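Protein HTP-2 (Caenorhabditis elegans, PDB 4TZM) is a meiotic HORMA domain protein that binds a closure motif of HTP-3 and thereby probably takes part in assembling the chromosome axis. Local coordinates at residues 105-110 and 219-224; 125-130 and 242-247; 169-174 and 233-238. One frame throughout, in Å; residues are numbered along the deposited sequence.

Contact 1. Residues 105-110 and 219-224; sequences LKEISL and TFYTLP
The loop 219-224 belongs to the part of the HORMA domain that, as in Mad2-like relatives, probably forms the safety belt around a closure-motif peptide; here it meets the sheet face at strand 105-113. Phe-220 itself reaches the bound peptide, its ring meeting an aromatic side chain there with the planes about 10° apart. At the start of this strand Lys-106 and Glu-107 both face Lys-200, making a classic beta bulge, and Glu-107 and Ser-109 point to the loop. Glu-107 runs out extended, with CG anti to the backbone N, and meets Tyr-221 tip to tip. The phenol OH of Tyr-221 donates to Glu-107 OE2 over 2.6 Å, using the syn lone pair of that oxygen, while the carboxylate and ring planes stand 77° apart. The other oxygen, Glu-107 OE1, sits at the edge of the Phe-220 ring, 3.6 Å from CE2, where the partly positive C-H rim would probably suit a carboxylate. One residue thus receives both aromatic side chains of the loop. Tyr-221 holds CG between its own backbone N and carbonyl carbon, the crowded position (chi1 64°), which brings its ring against Phe-220: Tyr-221 CD2 lies over the centre of the Phe-220 ring, 3.7 Å above the plane. Arg-198 on the neighbouring strand adds a bond from NH1 to the carbonyl O of Phe-220. Further along 105-110, Ser-109 packs against the phenol obliquely, with CB 3.7 Å and OG 3.5 Å from Tyr-221 CE2.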
# COMPACT_ATOMS: atom_id res chain seq x y z
N LEU A 105 -6.25 -1.21 -10.99
CA LEU A 105 -6.49 -1.30 -9.55
C LEU A 105 -6.91 0.04 -8.95
O LEU A 105 -6.17 1.01 -9.01
CB LEU A 105 -5.25 -1.82 -8.83
CG LEU A 105 -5.44 -2.02 -7.33
CD1 LEU A 105 -6.40 -3.18 -7.08
CD2 LEU A 105 -4.11 -2.26 -6.63
N LYS A 106 -8.11 0.08 -8.35
CA LYS A 106 -8.63 1.29 -7.72
C LYS A 106 -8.21 1.39 -6.25
O LYS A 106 -7.70 2.42 -5.80
CB LYS A 106 -10.16 1.33 -7.84
CG LYS A 106 -10.84 2.44 -7.04
CD LYS A 106 -10.54 3.82 -7.61
CE LYS A 106 -11.31 4.91 -6.87
NZ LYS A 106 -11.02 4.92 -5.40
N GLU A 107 -8.41 0.30 -5.51
CA GLU A 107 -8.10 0.25 -4.09
C GLU A 107 -7.78 -1.17 -3.64
O GLU A 107 -8.49 -2.10 -4.00
CB GLU A 107 -9.28 0.79 -3.27
CG GLU A 107 -9.12 0.57 -1.77
CD GLU A 107 -10.33 1.02 -0.96
OE1 GLU A 107 -11.23 1.67 -1.54
OE2 GLU A 107 -10.37 0.73 0.25
N ILE A 108 -6.72 -1.34 -2.86
CA ILE A 108 -6.51 -2.60 -2.17
C ILE A 108 -6.54 -2.37 -0.66
O ILE A 108 -5.87 -1.47 -0.14
CB ILE A 108 -5.19 -3.30 -2.58
CG1 ILE A 108 -4.97 -4.54 -1.72
CG2 ILE A 108 -4.01 -2.35 -2.48
CD1 ILE A 108 -3.80 -5.40 -2.15
N SER A 109 -7.33 -3.17 0.04
CA SER A 109 -7.50 -2.99 1.47
C SER A 109 -7.24 -4.26 2.27
O SER A 109 -7.61 -5.36 1.85
CB SER A 109 -8.92 -2.48 1.77
OG SER A 109 -9.09 -1.15 1.31
N LEU A 110 -6.57 -4.08 3.40
CA LEU A 110 -6.46 -5.13 4.40
C LEU A 110 -7.65 -5.01 5.34
O LEU A 110 -7.77 -4.03 6.07
CB LEU A 110 -5.14 -5.01 5.17
CG LEU A 110 -5.02 -5.97 6.35
CD1 LEU A 110 -5.30 -7.40 5.90
CD2 LEU A 110 -3.65 -5.87 7.00
N THR A 219 -19.32 -7.98 -3.29
CA THR A 219 -19.24 -7.31 -2.00
C THR A 219 -17.81 -6.87 -1.68
O THR A 219 -16.86 -7.64 -1.83
CB THR A 219 -19.76 -8.21 -0.86
OG1 THR A 219 -19.32 -9.56 -1.07
CG2 THR A 219 -21.28 -8.19 -0.80
N PHE A 220 -17.67 -5.62 -1.24
CA PHE A 220 -16.38 -5.07 -0.84
C PHE A 220 -16.26 -5.14 0.68
O PHE A 220 -16.15 -6.23 1.25
CB PHE A 220 -16.25 -3.62 -1.32
CG PHE A 220 -14.83 -3.14 -1.45
CD1 PHE A 220 -13.77 -4.04 -1.48
CD2 PHE A 220 -14.55 -1.78 -1.54
CE1 PHE A 220 -12.47 -3.59 -1.60
CE2 PHE A 220 -13.25 -1.33 -1.66
CZ PHE A 220 -12.21 -2.23 -1.69
N TYR A 221 -16.27 -3.98 1.33
CA TYR A 221 -16.39 -3.91 2.79
C TYR A 221 -17.24 -2.71 3.19
O TYR A 221 -17.32 -1.73 2.46
CB TYR A 221 -15.01 -3.85 3.46
CG TYR A 221 -14.20 -2.61 3.15
CD1 TYR A 221 -14.39 -1.43 3.85
CD2 TYR A 221 -13.23 -2.63 2.15
CE1 TYR A 221 -13.65 -0.30 3.57
CE2 TYR A 221 -12.48 -1.51 1.86
CZ TYR A 221 -12.70 -0.34 2.57
OH TYR A 221 -11.95 0.78 2.29
N THR A 222 -17.87 -2.80 4.35
CA THR A 222 -18.65 -1.69 4.89
C THR A 222 -18.10 -1.32 6.26
O THR A 222 -17.46 -2.13 6.92
CB THR A 222 -20.15 -2.05 4.98
OG1 THR A 222 -20.58 -2.64 3.74
CG2 THR A 222 -20.99 -0.82 5.27
N LEU A 223 -18.34 -0.08 6.68
CA LEU A 223 -17.85 0.41 7.96
C LEU A 223 -18.99 0.61 8.94
O LEU A 223 -20.15 0.74 8.53
CB LEU A 223 -17.08 1.72 7.77
CG LEU A 223 -15.97 1.73 6.72
CD1 LEU A 223 -15.40 3.13 6.55
CD2 LEU A 223 -14.88 0.74 7.08
N PRO A 224 -18.68 0.61 10.24
CA PRO A 224 -19.65 1.08 11.23
C PRO A 224 -19.93 2.57 11.03
O PRO A 224 -19.20 3.23 10.28
CB PRO A 224 -18.95 0.83 12.57
CG PRO A 224 -17.96 -0.24 12.27
CD PRO A 224 -17.50 0.01 10.87

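Contact 2. Residues 125-130 and 242-247; sequences FSMKFI and AHMQCW
Strands 125-130 and 242-247 run antiparallel, and four backbone bonds satisfy the inward-facing amides and carbonyls of two hydrogen-bonded pairs. In the first, Ser-126 N gives to Gln-245 O and Gln-245 N returns to Ser-126 O, each over 2.9 Å and in the carbonyl plane. In the second, Lys-128 N reaches His-243 O almost straight (168°) but from 26° above the carbonyl plane, whereas His-243 N lies 2.7 Å from Lys-128 O, in plane. Ser-126 O also takes a CA-H...O contact from Met-244 CA at 3.2 Å. Phe-125, Met-127 and Phe-129 turn their backbone bonds the other way, to strand 105-113. The serine hydroxyl fares differently: Ser-126 OG is buried without a polar partner in the model, 3.4 Å from Trp-247 CZ3, while Lys-128 NZ lies at the edge of the indole. On the opposite sheet face, turned to helix 35-56, Cys-246 SG rests over the Phe-125 ring, 3.8 Å from its centroid and offset toward the rim, a sulfur-aromatic contact. Next to it, Met-127 CE packs 3.6 Å from Met-244 SD, and Ala-242 CB comes within 3.9 Å of Phe-129 CE2. Pairing of this C-terminal strand with the central one is consistent with the closed, peptide-bound state of HORMA domains.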
# COMPACT_ATOMS: atom_id res chain seq x y z
N PHE A 125 -7.20 -1.17 6.64
CA PHE A 125 -6.09 -0.40 6.10
C PHE A 125 -6.20 -0.35 4.58
O PHE A 125 -6.02 -1.37 3.91
CB PHE A 125 -4.75 -1.00 6.53
CG PHE A 125 -4.38 -0.70 7.95
CD1 PHE A 125 -4.87 -1.47 9.00
CD2 PHE A 125 -3.54 0.37 8.25
CE1 PHE A 125 -4.53 -1.18 10.31
CE2 PHE A 125 -3.20 0.66 9.56
CZ PHE A 125 -3.70 -0.12 10.59
N SER A 126 -6.50 0.83 4.05
CA SER A 126 -6.79 0.96 2.62
C SER A 126 -5.75 1.78 1.87
O SER A 126 -5.23 2.78 2.39
CB SER A 126 -8.18 1.59 2.43
OG SER A 126 -8.23 2.88 3.00
N MET A 127 -5.45 1.35 0.65
CA MET A 127 -4.57 2.10 -0.23
C MET A 127 -5.28 2.37 -1.56
O MET A 127 -5.46 1.47 -2.37
CB MET A 127 -3.26 1.34 -0.46
CG MET A 127 -2.16 2.18 -1.12
SD MET A 127 -0.55 1.37 -1.17
CE MET A 127 -0.40 0.78 0.51
N LYS A 128 -5.69 3.62 -1.76
CA LYS A 128 -6.44 4.00 -2.96
C LYS A 128 -5.54 4.69 -3.97
O LYS A 128 -4.66 5.47 -3.60
CB LYS A 128 -7.62 4.92 -2.59
CG LYS A 128 -8.64 4.27 -1.66
CD LYS A 128 -9.67 5.28 -1.18
CE LYS A 128 -10.70 4.63 -0.27
NZ LYS A 128 -11.72 5.60 0.22
N PHE A 129 -5.77 4.42 -5.25
CA PHE A 129 -4.85 4.86 -6.28
C PHE A 129 -5.44 5.89 -7.24
O PHE A 129 -6.65 5.98 -7.42
CB PHE A 129 -4.34 3.64 -7.06
CG PHE A 129 -3.47 2.72 -6.23
CD1 PHE A 129 -4.03 1.70 -5.48
CD2 PHE A 129 -2.09 2.89 -6.20
CE1 PHE A 129 -3.23 0.86 -4.71
CE2 PHE A 129 -1.29 2.06 -5.44
CZ PHE A 129 -1.86 1.05 -4.69
N ILE A 130 -4.55 6.70 -7.83
CA ILE A 130 -4.91 7.63 -8.88
C ILE A 130 -3.91 7.46 -10.01
O ILE A 130 -2.70 7.38 -9.76
CB ILE A 130 -4.90 9.10 -8.41
CG1 ILE A 130 -5.85 9.28 -7.22
CG2 ILE A 130 -5.28 10.04 -9.55
CD1 ILE A 130 -5.79 10.66 -6.59
N ALA A 242 -1.02 7.37 -4.52
CA ALA A 242 -1.70 6.47 -3.60
C ALA A 242 -2.09 7.20 -2.31
O ALA A 242 -1.37 8.09 -1.86
CB ALA A 242 -0.82 5.27 -3.29
N HIS A 243 -3.23 6.84 -1.74
CA HIS A 243 -3.67 7.40 -0.47
C HIS A 243 -3.92 6.29 0.55
O HIS A 243 -4.76 5.41 0.33
CB HIS A 243 -4.93 8.24 -0.66
CG HIS A 243 -5.35 8.98 0.58
ND1 HIS A 243 -6.53 8.71 1.24
CD2 HIS A 243 -4.74 9.96 1.28
CE1 HIS A 243 -6.63 9.50 2.29
NE2 HIS A 243 -5.56 10.27 2.33
N MET A 244 -3.18 6.34 1.66
CA MET A 244 -3.27 5.33 2.71
C MET A 244 -4.14 5.82 3.87
O MET A 244 -3.95 6.93 4.38
CB MET A 244 -1.86 4.96 3.20
CG MET A 244 -1.79 3.74 4.11
SD MET A 244 -2.17 2.17 3.29
CE MET A 244 -2.05 1.02 4.66
N GLN A 245 -5.10 5.00 4.27
CA GLN A 245 -6.06 5.37 5.30
C GLN A 245 -6.29 4.22 6.27
O GLN A 245 -6.07 3.06 5.93
CB GLN A 245 -7.39 5.80 4.67
CG GLN A 245 -7.71 7.27 4.79
CD GLN A 245 -8.85 7.70 3.88
OE1 GLN A 245 -9.26 6.96 2.99
NE2 GLN A 245 -9.37 8.90 4.11
N CYS A 246 -6.74 4.55 7.48
CA CYS A 246 -7.06 3.52 8.46
C CYS A 246 -8.38 3.84 9.15
O CYS A 246 -8.53 4.89 9.77
CB CYS A 246 -5.95 3.38 9.50
SG CYS A 246 -6.29 2.19 10.83
N TRP A 247 -9.33 2.93 9.01
CA TRP A 247 -10.54 2.93 9.83
C TRP A 247 -10.37 1.86 10.89
O TRP A 247 -9.84 0.79 10.61
CB TRP A 247 -11.79 2.66 8.99
CG TRP A 247 -12.20 3.80 8.11
CD1 TRP A 247 -12.92 4.90 8.48
CD2 TRP A 247 -11.94 3.94 6.71
NE1 TRP A 247 -13.11 5.72 7.39
CE2 TRP A 247 -12.53 5.15 6.29
CE3 TRP A 247 -11.28 3.16 5.76
CZ2 TRP A 247 -12.46 5.61 4.98
CZ3 TRP A 247 -11.21 3.61 4.45
CH2 TRP A 247 -11.80 4.82 4.07

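Contact 3. Residues 169-174 and 233-238; sequences DQMVTI and GHLRPG
The carboxamide of Gln-170 and the imidazole of His-234 cross obliquely, their planes 64° apart; NE2 of Gln-170 lies 3.5 Å from NE2 of His-234, but the angle is too poor for a hydrogen bond. The guanidinium of Arg-236 has the Gly-238 backbone at its edge, and NH1 bonds in plane to Pro-237 O at 2.9 Å; outside, NE goes to Leu-159 O, NH2 to Gly-136 O, and Phe-132 makes a cation-pi contact. Gln-170 OE1 accepts from Arg-236 N over 3.0 Å, the donor 33° above the amide plane. An alanine in place of Gln-170 would remove this acceptor and would probably leave the backbone N of Arg-236 without its partner. This is where helix 164-185 of the HORMA domain packs on edge strand 228-235. The Ile-174 and Leu-235 side chains cross at about a right angle, with Ile-174 CD1 3.6 Å from Leu-235 CG, while Met-171, bent at chi2 and chi3, brings CE to 3.8 Å from Leu-235 CD1. Helix and strand are close at Gly-233, where a beta carbon would clash with Ile-174 CG1. A water donates to both Gln-170 O, at 2.5 Å, and His-234 O, at 3.0 Å.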
# COMPACT_ATOMS: atom_id res chain seq x y z
N ASP A 169 10.85 10.67 1.06
CA ASP A 169 10.33 11.33 2.26
C ASP A 169 8.90 10.88 2.56
O ASP A 169 8.53 10.69 3.72
CB ASP A 169 10.34 12.86 2.10
CG ASP A 169 11.75 13.44 2.11
OD1 ASP A 169 12.70 12.73 2.51
OD2 ASP A 169 11.90 14.62 1.73
N GLN A 170 8.10 10.74 1.51
CA GLN A 170 6.71 10.32 1.67
C GLN A 170 6.63 8.87 2.14
O GLN A 170 5.74 8.51 2.90
CB GLN A 170 5.94 10.49 0.35
CG GLN A 170 5.65 11.94 -0.04
CD GLN A 170 5.26 12.08 -1.50
OE1 GLN A 170 5.35 11.13 -2.28
NE2 GLN A 170 4.82 13.28 -1.88
N MET A 171 7.58 8.05 1.69
CA MET A 171 7.61 6.64 2.06
C MET A 171 8.07 6.46 3.51
O MET A 171 7.52 5.65 4.25
CB MET A 171 8.52 5.85 1.12
CG MET A 171 8.78 4.41 1.54
SD MET A 171 7.26 3.46 1.68
CE MET A 171 6.61 3.62 0.03
N VAL A 172 9.08 7.22 3.90
CA VAL A 172 9.57 7.23 5.27
C VAL A 172 8.47 7.68 6.23
O VAL A 172 8.29 7.10 7.31
CB VAL A 172 10.80 8.14 5.41
CG1 VAL A 172 11.04 8.53 6.86
CG2 VAL A 172 12.03 7.46 4.81
N THR A 173 7.71 8.70 5.83
CA THR A 173 6.60 9.20 6.63
C THR A 173 5.50 8.15 6.84
O THR A 173 4.98 8.00 7.94
CB THR A 173 5.97 10.45 5.98
OG1 THR A 173 6.86 11.56 6.12
CG2 THR A 173 4.63 10.80 6.62
N ILE A 174 5.16 7.43 5.77
CA ILE A 174 4.10 6.43 5.84
C ILE A 174 4.45 5.31 6.81
O ILE A 174 3.65 4.96 7.68
CB ILE A 174 3.80 5.84 4.44
CG1 ILE A 174 2.90 6.79 3.65
CG2 ILE A 174 3.12 4.48 4.56
CD1 ILE A 174 2.58 6.31 2.25
N GLY A 233 -0.84 8.70 5.16
CA GLY A 233 -0.02 9.46 4.23
C GLY A 233 -0.31 9.14 2.77
O GLY A 233 -1.24 8.40 2.46
N HIS A 234 0.49 9.72 1.89
CA HIS A 234 0.31 9.55 0.45
C HIS A 234 1.64 9.30 -0.26
O HIS A 234 2.72 9.46 0.32
CB HIS A 234 -0.37 10.78 -0.15
CG HIS A 234 0.44 12.04 -0.04
ND1 HIS A 234 0.36 12.88 1.05
CD2 HIS A 234 1.35 12.58 -0.87
CE1 HIS A 234 1.18 13.90 0.87
NE2 HIS A 234 1.79 13.74 -0.29
N LEU A 235 1.55 8.91 -1.53
CA LEU A 235 2.71 8.66 -2.37
C LEU A 235 2.47 9.30 -3.73
O LEU A 235 1.37 9.20 -4.27
CB LEU A 235 2.97 7.15 -2.51
CG LEU A 235 3.44 6.40 -1.26
CD1 LEU A 235 3.39 4.89 -1.46
CD2 LEU A 235 4.84 6.83 -0.86
N ARG A 236 3.47 9.99 -4.26
CA ARG A 236 3.34 10.63 -5.56
C ARG A 236 4.61 10.42 -6.38
O ARG A 236 5.45 11.32 -6.47
CB ARG A 236 3.04 12.13 -5.40
CG ARG A 236 2.78 12.91 -6.71
CD ARG A 236 1.70 12.26 -7.56
NE ARG A 236 1.16 13.15 -8.59
CZ ARG A 236 1.51 13.12 -9.87
NH1 ARG A 236 2.42 12.26 -10.31
NH2 ARG A 236 0.95 13.97 -10.73
N PRO A 237 4.76 9.23 -6.98
CA PRO A 237 5.82 9.05 -7.97
C PRO A 237 5.46 9.72 -9.29
O PRO A 237 4.52 10.51 -9.34
CB PRO A 237 5.92 7.53 -8.12
CG PRO A 237 4.61 7.01 -7.67
CD PRO A 237 4.11 7.96 -6.62
N GLY A 238 6.20 9.40 -10.35
CA GLY A 238 6.04 10.07 -11.63
C GLY A 238 4.64 10.04 -12.23
O GLY A 238 4.18 11.06 -12.76
O HOH W 1 3.73 10.00 3.13

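Overall arrangement
From the N terminus, strand segment 105-110 comes first and waits more than a hundred residues for the loop 219-224, where contact 1 closes. The neighbouring strand 125-130 opens contact 2, which closes last, at 242-247, so contacts 1 and 2 cross. Helix segment 169-174 opens contact 3, completed at 233-238; it is nested inside contact 2 and crosses contact 1. Contacts 1 and 2 touch through the pairing of strands 105-113 and 123-133, and contacts 2 and 3 through strands 240-248 and 228-235. Contacts 1 and 3 lie on opposite sides of the chain's centre, about 21 Å apart between centres, so one sheet links the peptide-facing loop to helix 164-185.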